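Local coordinates for restriction endonuclease S subunits (Thermoanaerobacter tengcongensis, PDB 3OKG), which probably acts as the DNA-binding specificity subunit of a type I restriction-modification system, assembling with M polypeptides into a methyltransferase, at residues A[84-87]-A[88-91]; A[28-31]-A[32-35]. All blocks are in the same frame, centred on the assembly; numbering follows the deposited sequence.

Interaction 1: A[84-87]-A[88-91]; sequences VIRS and GDVI. With SO4 (sulfate ion), chain H.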
loop_
_atom_site.group_PDB
_atom_site.type_symbol
_atom_site.label_atom_id
_atom_site.label_comp_id
_atom_site.label_asym_id
_atom_site.label_seq_id
_atom_site.Cartn_x
_atom_site.Cartn_y
_atom_site.Cartn_z
ATOM N N VAL A 84 20.364 -27.370 15.754
ATOM C CA VAL A 84 20.122 -26.905 17.108
ATOM C C VAL A 84 20.342 -25.403 17.129
ATOM O O VAL A 84 21.355 -24.924 16.647
ATOM C CB VAL A 84 21.109 -27.536 18.094
ATOM C CG1 VAL A 84 21.010 -26.865 19.443
ATOM C CG2 VAL A 84 20.874 -29.034 18.210
ATOM N N ILE A 85 19.373 -24.652 17.630
ATOM C CA ILE A 85 19.584 -23.214 17.739
ATOM C C ILE A 85 19.827 -22.799 19.179
ATOM O O ILE A 85 19.378 -23.459 20.131
ATOM C CB ILE A 85 18.426 -22.404 17.146
ATOM C CG1 ILE A 85 17.087 -22.806 17.796
ATOM C CG2 ILE A 85 18.376 -22.641 15.646
ATOM C CD1 ILE A 85 15.844 -22.064 17.233
ATOM N N ARG A 86 20.519 -21.681 19.326
ATOM C CA ARG A 86 20.841 -21.139 20.649
ATOM C C ARG A 86 20.427 -19.678 20.723
ATOM O O ARG A 86 20.353 -18.983 19.703
ATOM C CB ARG A 86 22.344 -21.266 20.926
ATOM C CG ARG A 86 22.862 -22.716 20.964
ATOM C CD ARG A 86 22.409 -23.420 22.243
ATOM N NE ARG A 86 22.796 -24.826 22.224
ATOM C CZ ARG A 86 22.351 -25.744 23.078
ATOM N NH1 ARG A 86 21.490 -25.413 24.038
ATOM N NH2 ARG A 86 22.768 -27.002 22.968
ATOM N N SER A 87 20.134 -19.213 21.935
ATOM C CA SER A 87 19.779 -17.823 22.124
ATOM C C SER A 87 20.776 -16.915 21.404
ATOM O O SER A 87 21.986 -17.048 21.584
ATOM C CB SER A 87 19.823 -17.491 23.628
ATOM O OG SER A 87 19.337 -16.182 23.831
ATOM N N GLY A 88 20.273 -15.968 20.624
ATOM C CA GLY A 88 21.160 -15.038 19.954
ATOM C C GLY A 88 21.610 -15.475 18.573
ATOM O O GLY A 88 22.256 -14.693 17.863
ATOM N N ASP A 89 21.299 -16.710 18.167
ATOM C CA ASP A 89 21.680 -17.116 16.810
ATOM C C ASP A 89 20.872 -16.259 15.837
ATOM O O ASP A 89 19.757 -15.857 16.144
ATOM C CB ASP A 89 21.316 -18.576 16.501
ATOM C CG ASP A 89 22.264 -19.580 17.145
ATOM O OD1 ASP A 89 23.335 -19.188 17.638
ATOM O OD2 ASP A 89 21.920 -20.773 17.156
ATOM N N VAL A 90 21.420 -16.026 14.652
ATOM C CA VAL A 90 20.633 -15.522 13.548
ATOM C C VAL A 90 20.353 -16.696 12.638
ATOM O O VAL A 90 21.270 -17.448 12.299
ATOM C CB VAL A 90 21.405 -14.409 12.796
ATOM C CG1 VAL A 90 20.657 -14.000 11.508
ATOM C CG2 VAL A 90 21.610 -13.197 13.728
ATOM N N ILE A 91 19.101 -16.872 12.222
ATOM C CA ILE A 91 18.817 -17.911 11.238
ATOM C C ILE A 91 18.431 -17.245 9.931
ATOM O O ILE A 91 17.645 -16.320 9.903
ATOM C CB ILE A 91 17.716 -18.885 11.722
ATOM C CG1 ILE A 91 16.489 -18.092 12.185
ATOM C CG2 ILE A 91 18.224 -19.651 12.938
ATOM C CD1 ILE A 91 15.257 -18.997 12.510
HETATM S S SO4 H . 25.876 -26.491 20.593
HETATM O O1 SO4 H . 26.464 -27.574 21.380
HETATM O O2 SO4 H . 25.702 -25.322 21.455
HETATM O O3 SO4 H . 26.769 -26.157 19.477
HETATM O O4 SO4 H . 24.571 -26.905 20.071
HETATM O O HOH W 1 24.021 -17.728 19.786
#

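Interaction 2: A[28-31]-A[32-35]; sequences WVRL and GEVC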
loop_
_atom_site.group_PDB
_atom_site.type_symbol
_atom_site.label_atom_id
_atom_site.label_comp_id
_atom_site.label_asym_id
_atom_site.label_seq_id
_atom_site.Cartn_x
_atom_site.Cartn_y
_atom_site.Cartn_z
ATOM N N TRP A 28 36.656 -5.045 7.277
ATOM C CA TRP A 28 35.902 -5.974 6.428
ATOM C C TRP A 28 36.295 -7.416 6.728
ATOM O O TRP A 28 37.479 -7.736 6.729
ATOM C CB TRP A 28 36.183 -5.703 4.946
ATOM C CG TRP A 28 35.443 -4.544 4.387
ATOM C CD1 TRP A 28 35.962 -3.306 4.072
ATOM C CD2 TRP A 28 34.048 -4.490 4.071
ATOM N NE1 TRP A 28 34.971 -2.497 3.580
ATOM C CE2 TRP A 28 33.785 -3.196 3.569
ATOM C CE3 TRP A 28 32.986 -5.409 4.180
ATOM C CZ2 TRP A 28 32.506 -2.793 3.173
ATOM C CZ3 TRP A 28 31.716 -5.012 3.774
ATOM C CH2 TRP A 28 31.491 -3.711 3.261
ATOM N N VAL A 29 35.303 -8.278 6.967
ATOM C CA VAL A 29 35.544 -9.705 7.169
ATOM C C VAL A 29 34.481 -10.537 6.459
ATOM O O VAL A 29 33.424 -10.020 6.106
ATOM C CB VAL A 29 35.481 -10.059 8.658
ATOM C CG1 VAL A 29 36.529 -9.299 9.392
ATOM C CG2 VAL A 29 34.052 -9.765 9.244
ATOM N N ARG A 30 34.749 -11.827 6.248
ATOM C CA ARG A 30 33.671 -12.727 5.842
ATOM C C ARG A 30 32.816 -12.991 7.088
ATOM O O ARG A 30 33.341 -13.065 8.190
ATOM C CB ARG A 30 34.222 -14.042 5.265
ATOM C CG ARG A 30 34.880 -13.914 3.847
ATOM C CD ARG A 30 35.530 -15.245 3.392
ATOM N NE ARG A 30 36.402 -15.754 4.450
ATOM C CZ ARG A 30 37.614 -15.277 4.719
ATOM N NH1 ARG A 30 38.147 -14.310 3.977
ATOM N NH2 ARG A 30 38.305 -15.787 5.731
ATOM N N LEU A 31 31.511 -13.139 6.900
ATOM C CA LEU A 31 30.602 -13.364 8.023
ATOM C C LEU A 31 31.136 -14.523 8.871
ATOM O O LEU A 31 31.183 -14.447 10.102
ATOM C CB LEU A 31 29.217 -13.702 7.478
ATOM C CG LEU A 31 28.115 -14.046 8.476
ATOM C CD1 LEU A 31 27.962 -12.907 9.475
ATOM C CD2 LEU A 31 26.824 -14.293 7.672
ATOM N N GLY A 32 31.534 -15.599 8.206
ATOM C CA GLY A 32 31.988 -16.807 8.887
ATOM C C GLY A 32 33.129 -16.569 9.873
ATOM O O GLY A 32 33.293 -17.305 10.844
ATOM N N GLU A 33 33.920 -15.529 9.632
ATOM C CA GLU A 33 35.061 -15.242 10.488
ATOM C C GLU A 33 34.628 -14.818 11.880
ATOM O O GLU A 33 35.396 -14.913 12.820
ATOM C CB GLU A 33 35.925 -14.122 9.877
ATOM C CG GLU A 33 36.627 -14.476 8.560
ATOM C CD GLU A 33 37.603 -13.360 8.156
ATOM O OE1 GLU A 33 38.656 -13.243 8.791
ATOM O OE2 GLU A 33 37.275 -12.567 7.264
ATOM N N VAL A 34 33.411 -14.300 12.005
ATOM C CA VAL A 34 32.906 -13.916 13.326
ATOM C C VAL A 34 31.757 -14.843 13.779
ATOM O O VAL A 34 30.971 -14.489 14.645
ATOM C CB VAL A 34 32.514 -12.414 13.366
ATOM C CG1 VAL A 34 33.703 -11.560 12.990
ATOM C CG2 VAL A 34 31.338 -12.132 12.420
ATOM N N CYS A 35 31.718 -16.060 13.237
ATOM C CA CYS A 35 30.739 -17.060 13.656
ATOM C C CYS A 35 31.406 -18.235 14.365
ATOM O O CYS A 35 32.610 -18.463 14.212
ATOM C CB CYS A 35 29.984 -17.611 12.437
ATOM S SG CYS A 35 28.874 -16.401 11.670
#

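Interaction 1: A[84-87]-A[88-91]
The carboxylate of Asp89 folds back across its own turn and takes the backbone N-H of Arg86, an approach made from above the carboxylate plane, 62° out of it. Arg86 N to Asp89 OD2 is nevertheless short at 2.7 Å and fairly straight. Its reciprocal partner, Asp89 N to Arg86 O at 2.9 Å, closes a type II beta turn within the type I DNA specificity domain, so main chain and side chain of one residue both grip Arg86. Gly88, third in the turn, has a positive phi of 91°; a beta carbon there would run into the carbonyl oxygen of Ser87. With CG anti to its own carbonyl carbon (chi1 -76°), Asp89 swings its carboxylate back to Arg86, while OD1 accepts a water hydrogen at 2.7 Å from the water oxygen. The same water donates to Ser87 O, pinning the second carboxylate oxygen to the turn. Were Asp89 cut back to an alanine, the N-H of Arg86 would probably lose its acceptor, the water would keep only its Ser87 end, and Arg122, which forms a salt bridge to OD2, would be left without this charge. Beside the turn, Ile85 and Ile91 cross obliquely and meet through their CG2 methyls at 4.0 Å, next to Val54 and Cys114 of neighbouring strands. Arg86 bends at chi2 and carries its guanidinium away to a sulfate, probably from the crystallisation liquor. Arg86 NE makes a weak hydrogen bond to sulfate O2 at 3.0 Å, and NE and NH2 make longer, also weak, ones to O4, in plane at the guanidinium edge. With a backbone N-H, a water and the cation of Arg122 all directed at one carboxylate, its negative charge is likely to be stabilised where it ties the turn to Arg122, just beyond strand 118-121.

Interaction 2: A[28-31]-A[32-35]
Arg30 and Glu33 lay their flat ends one over the other: the guanidinium and carboxylate planes are only 6° apart, with Glu33 OE2 3.5 Å above the guanidinium plane and displaced toward its rim. No guanidinium N-H points at that oxygen, so the salt bridge from Arg30 NH2 to Glu33 OE2, long at 3.7 Å, is a matter of charge alone. The bend that turns the guanidinium over its neighbour lies at chi3 of Arg30 (-50°), whereas Glu33 runs out extended past CG, which is anti to its carbonyl carbon. This reach brings OE2 to the backbone of Arg30, whose N donates to it at 2.8 Å on the anti side of the carboxylate and close to its plane. In return Glu33 N bonds to Arg30 O at 2.9 Å, the donor standing above the carbonyl plane. The carboxylate thus returns to an N-H three residues earlier and braces the point where strand 27-30 of the type I DNA specificity domain passes into a short 3-10 turn; Val34 N to Leu31 O carries the turn on by one step. Glu33 OE2 also sits against Val29 CB, at 3.4 Å, so a single oxygen spans polar and apolar neighbours. Among the buried residues, Val29 and Val34 meet nearly at a right angle, CG2 of the former to CG1 of the latter at 4.2 Å; Ile169 and Leu171 of strand 168-171 pack against these valines. Leu31, its CG anti to the backbone N (chi1 177°), packs on Leu133 and Cys137 of helix 130-137, and the same CG lies 4.0 Å from Cys35 SG. The leucine and cysteine side chains both rest on Ile121.

In the fold
From the N terminus, strand 27-30 pairs with strand 168-171 and at once enters the turn of interaction 2, which leads into the loop before strand 50-54. Interaction 1 comes later, closing the tight turn between strands 81-84 and 90-93 and so joining the edge of the mixed four-stranded sheet to the centre of the three-stranded antiparallel one. The two contacts are in series, neither nesting nor crossing. Interactions 1 and 2 do not touch: the centres of interactions 1 and 2 are about 17 Å apart and their nearest atoms about 7 Å apart. Strand 118-121 is common to both, touching residues of each contact.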